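PDB 1KW4: polyhomeotic-proximal chromatin protein from Drosophila melanogaster, which acts in a Polycomb group complex that keeps homeotic genes transcriptionally silent through development, and forms a helical polymer through the SAM domain described here. Local coordinates for residues 14-19 against 44-50. The protein carries 1 engineered substitution. Residue numbers count along the deposited sequence, not the author numbering.
Sequences ISSWSV and IDGQALL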
loop_
_atom_site.group_PDB
_atom_site.type_symbol
_atom_site.label_atom_id
_atom_site.label_comp_id
_atom_site.label_asym_id
_atom_site.label_seq_id
_atom_site.Cartn_x
_atom_site.Cartn_y
_atom_site.Cartn_z
ATOM N N ILE A 14 -7.788 -9.020 2.018
ATOM C CA ILE A 14 -6.491 -8.347 2.082
ATOM C C ILE A 14 -5.494 -9.124 2.938
ATOM O O ILE A 14 -4.315 -9.219 2.595
ATOM C CB ILE A 14 -6.629 -6.898 2.640
ATOM C CG1 ILE A 14 -7.484 -6.056 1.692
ATOM C CG2 ILE A 14 -5.250 -6.252 2.776
ATOM C CD1 ILE A 14 -7.770 -4.657 2.210
ATOM N N SER A 15 -5.962 -9.700 4.040
ATOM C CA SER A 15 -5.078 -10.457 4.915
ATOM C C SER A 15 -4.376 -11.619 4.198
ATOM O O SER A 15 -3.357 -12.114 4.676
ATOM C CB SER A 15 -5.857 -10.983 6.131
ATOM O OG SER A 15 -6.993 -11.731 5.728
ATOM N N SER A 16 -4.913 -12.042 3.055
ATOM C CA SER A 16 -4.324 -13.141 2.285
ATOM C C SER A 16 -3.359 -12.685 1.182
ATOM O O SER A 16 -2.699 -13.516 0.549
ATOM C CB SER A 16 -5.428 -13.988 1.640
ATOM O OG SER A 16 -6.015 -13.301 0.539
ATOM N N TRP A 17 -3.270 -11.377 0.951
ATOM C CA TRP A 17 -2.397 -10.854 -0.105
ATOM C C TRP A 17 -0.904 -11.044 0.149
ATOM O O TRP A 17 -0.414 -10.825 1.255
ATOM C CB TRP A 17 -2.655 -9.356 -0.329
ATOM C CG TRP A 17 -4.023 -8.987 -0.857
ATOM C CD1 TRP A 17 -5.104 -9.813 -1.029
ATOM C CD2 TRP A 17 -4.464 -7.671 -1.212
ATOM N NE1 TRP A 17 -6.193 -9.085 -1.463
ATOM C CE2 TRP A 17 -5.825 -7.769 -1.583
ATOM C CE3 TRP A 17 -3.838 -6.415 -1.252
ATOM C CZ2 TRP A 17 -6.573 -6.656 -1.984
ATOM C CZ3 TRP A 17 -4.579 -5.310 -1.649
ATOM C CH2 TRP A 17 -5.934 -5.435 -2.011
ATOM N N SER A 18 -0.180 -11.445 -0.890
ATOM C CA SER A 18 1.265 -11.626 -0.793
ATOM C C SER A 18 1.944 -10.279 -1.057
ATOM O O SER A 18 1.276 -9.288 -1.357
ATOM C CB SER A 18 1.740 -12.629 -1.846
ATOM O OG SER A 18 1.505 -12.128 -3.155
ATOM N N VAL A 19 3.270 -10.243 -0.944
ATOM C CA VAL A 19 4.005 -9.010 -1.225
ATOM C C VAL A 19 3.777 -8.650 -2.698
ATOM O O VAL A 19 3.564 -7.483 -3.035
ATOM C CB VAL A 19 5.526 -9.180 -0.955
ATOM C CG1 VAL A 19 6.305 -7.986 -1.518
ATOM C CG2 VAL A 19 5.776 -9.282 0.554
ATOM N N ILE A 44 6.095 -5.506 2.124
ATOM C CA ILE A 44 4.758 -5.212 2.618
ATOM C C ILE A 44 3.749 -6.190 2.004
ATOM O O ILE A 44 3.462 -6.117 0.804
ATOM C CB ILE A 44 4.319 -3.767 2.229
ATOM C CG1 ILE A 44 5.347 -2.733 2.719
ATOM C CG2 ILE A 44 2.920 -3.478 2.781
ATOM C CD1 ILE A 44 5.438 -2.575 4.217
ATOM N N ASP A 45 3.235 -7.119 2.808
ATOM C CA ASP A 45 2.213 -8.046 2.326
ATOM C C ASP A 45 0.875 -7.524 2.852
ATOM O O ASP A 45 0.832 -6.448 3.446
ATOM C CB ASP A 45 2.468 -9.490 2.795
ATOM C CG ASP A 45 2.498 -9.636 4.308
ATOM O OD1 ASP A 45 2.256 -8.649 5.032
ATOM O OD2 ASP A 45 2.766 -10.768 4.771
ATOM N N GLY A 46 -0.208 -8.266 2.625
ATOM C CA GLY A 46 -1.523 -7.820 3.067
ATOM C C GLY A 46 -1.670 -7.517 4.548
ATOM O O GLY A 46 -2.279 -6.511 4.928
ATOM N N GLN A 47 -1.131 -8.387 5.394
ATOM C CA GLN A 47 -1.216 -8.171 6.836
ATOM C C GLN A 47 -0.537 -6.862 7.234
ATOM O O GLN A 47 -1.037 -6.136 8.096
ATOM C CB GLN A 47 -0.583 -9.347 7.582
ATOM C CG GLN A 47 -1.427 -10.614 7.553
ATOM C CD GLN A 47 -2.577 -10.573 8.541
ATOM O OE1 GLN A 47 -3.351 -9.615 8.577
ATOM N NE2 GLN A 47 -2.698 -11.622 9.349
ATOM N N ALA A 48 0.595 -6.559 6.606
ATOM C CA ALA A 48 1.314 -5.321 6.900
ATOM C C ALA A 48 0.551 -4.114 6.354
ATOM O O ALA A 48 0.495 -3.058 6.991
ATOM C CB ALA A 48 2.714 -5.369 6.294
ATOM N N LEU A 49 -0.030 -4.271 5.168
ATOM C CA LEU A 49 -0.787 -3.192 4.532
ATOM C C LEU A 49 -1.942 -2.715 5.417
ATOM O O LEU A 49 -2.240 -1.518 5.486
ATOM C CB LEU A 49 -1.333 -3.663 3.180
ATOM C CG LEU A 49 -2.097 -2.638 2.340
ATOM C CD1 LEU A 49 -1.170 -1.483 1.969
ATOM C CD2 LEU A 49 -2.646 -3.307 1.081
ATOM N N LEU A 50 -2.590 -3.655 6.094
ATOM C CA LEU A 50 -3.706 -3.323 6.969
ATOM C C LEU A 50 -3.269 -2.461 8.155
ATOM O O LEU A 50 -4.079 -1.727 8.729
ATOM C CB LEU A 50 -4.373 -4.607 7.471
ATOM C CG LEU A 50 -5.163 -5.385 6.409
ATOM C CD1 LEU A 50 -5.533 -6.765 6.931
ATOM C CD2 LEU A 50 -6.408 -4.596 6.031
HETATM O O HOH W 1 -0.795 -11.225 4.031
HETATM O O HOH W 2 4.468 -5.011 -1.748
#
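Ile44 meets segment 14-19 through its backbone. Its O receives a CA-H...O contact from Val19 CA at 3.6 Å. A water also joins the two segments here, donating to Ile44 O (3.0 Å) and Val19 O (2.9 Å). Asp45 is the N-cap of helix 46-51. Its OD1 accepts from Ala48 N at 3.1 Å, so the carboxylate turns back to its own helix. Its CB stays close to residues 14-19, 3.5 Å from Trp17 O and 4.0 Å from Val19 CG2. Gly46 makes the one direct hydrogen bond between the segments: its N donates to Trp17 O at 2.9 Å, nearly straight at 166°. Its CA lies 3.2 Å from Ile14 O in a second CA-H...O contact. A CB at this position would clash with that oxygen, so the close approach depends on the glycine. Both segments belong to the SAM domain, a compact five-helix bundle. The contact ties the N-terminal lead-in, which ends at helix 19-27, to the start of helix 46-51. At Gln47 another water bridges the backbones. It accepts from Gln47 N (3.2 Å) and donates to Ser15 O and Trp17 O (both 2.8 Å). Leu49 faces the interior. Its CD2 packs 3.9 Å from Trp17 CZ3 and 4.3 Å from Ile14 CG2. The Trp17 ring also meets Phe25, and its NE1 hydrogen-bonds to Pro12 O. Leu50 ends the segment with its CG 3.7 Å from Ile14 CG2. Val75 of helix 65-78 touches both leucines, while Ile14 reaches Ile78 on the same helix.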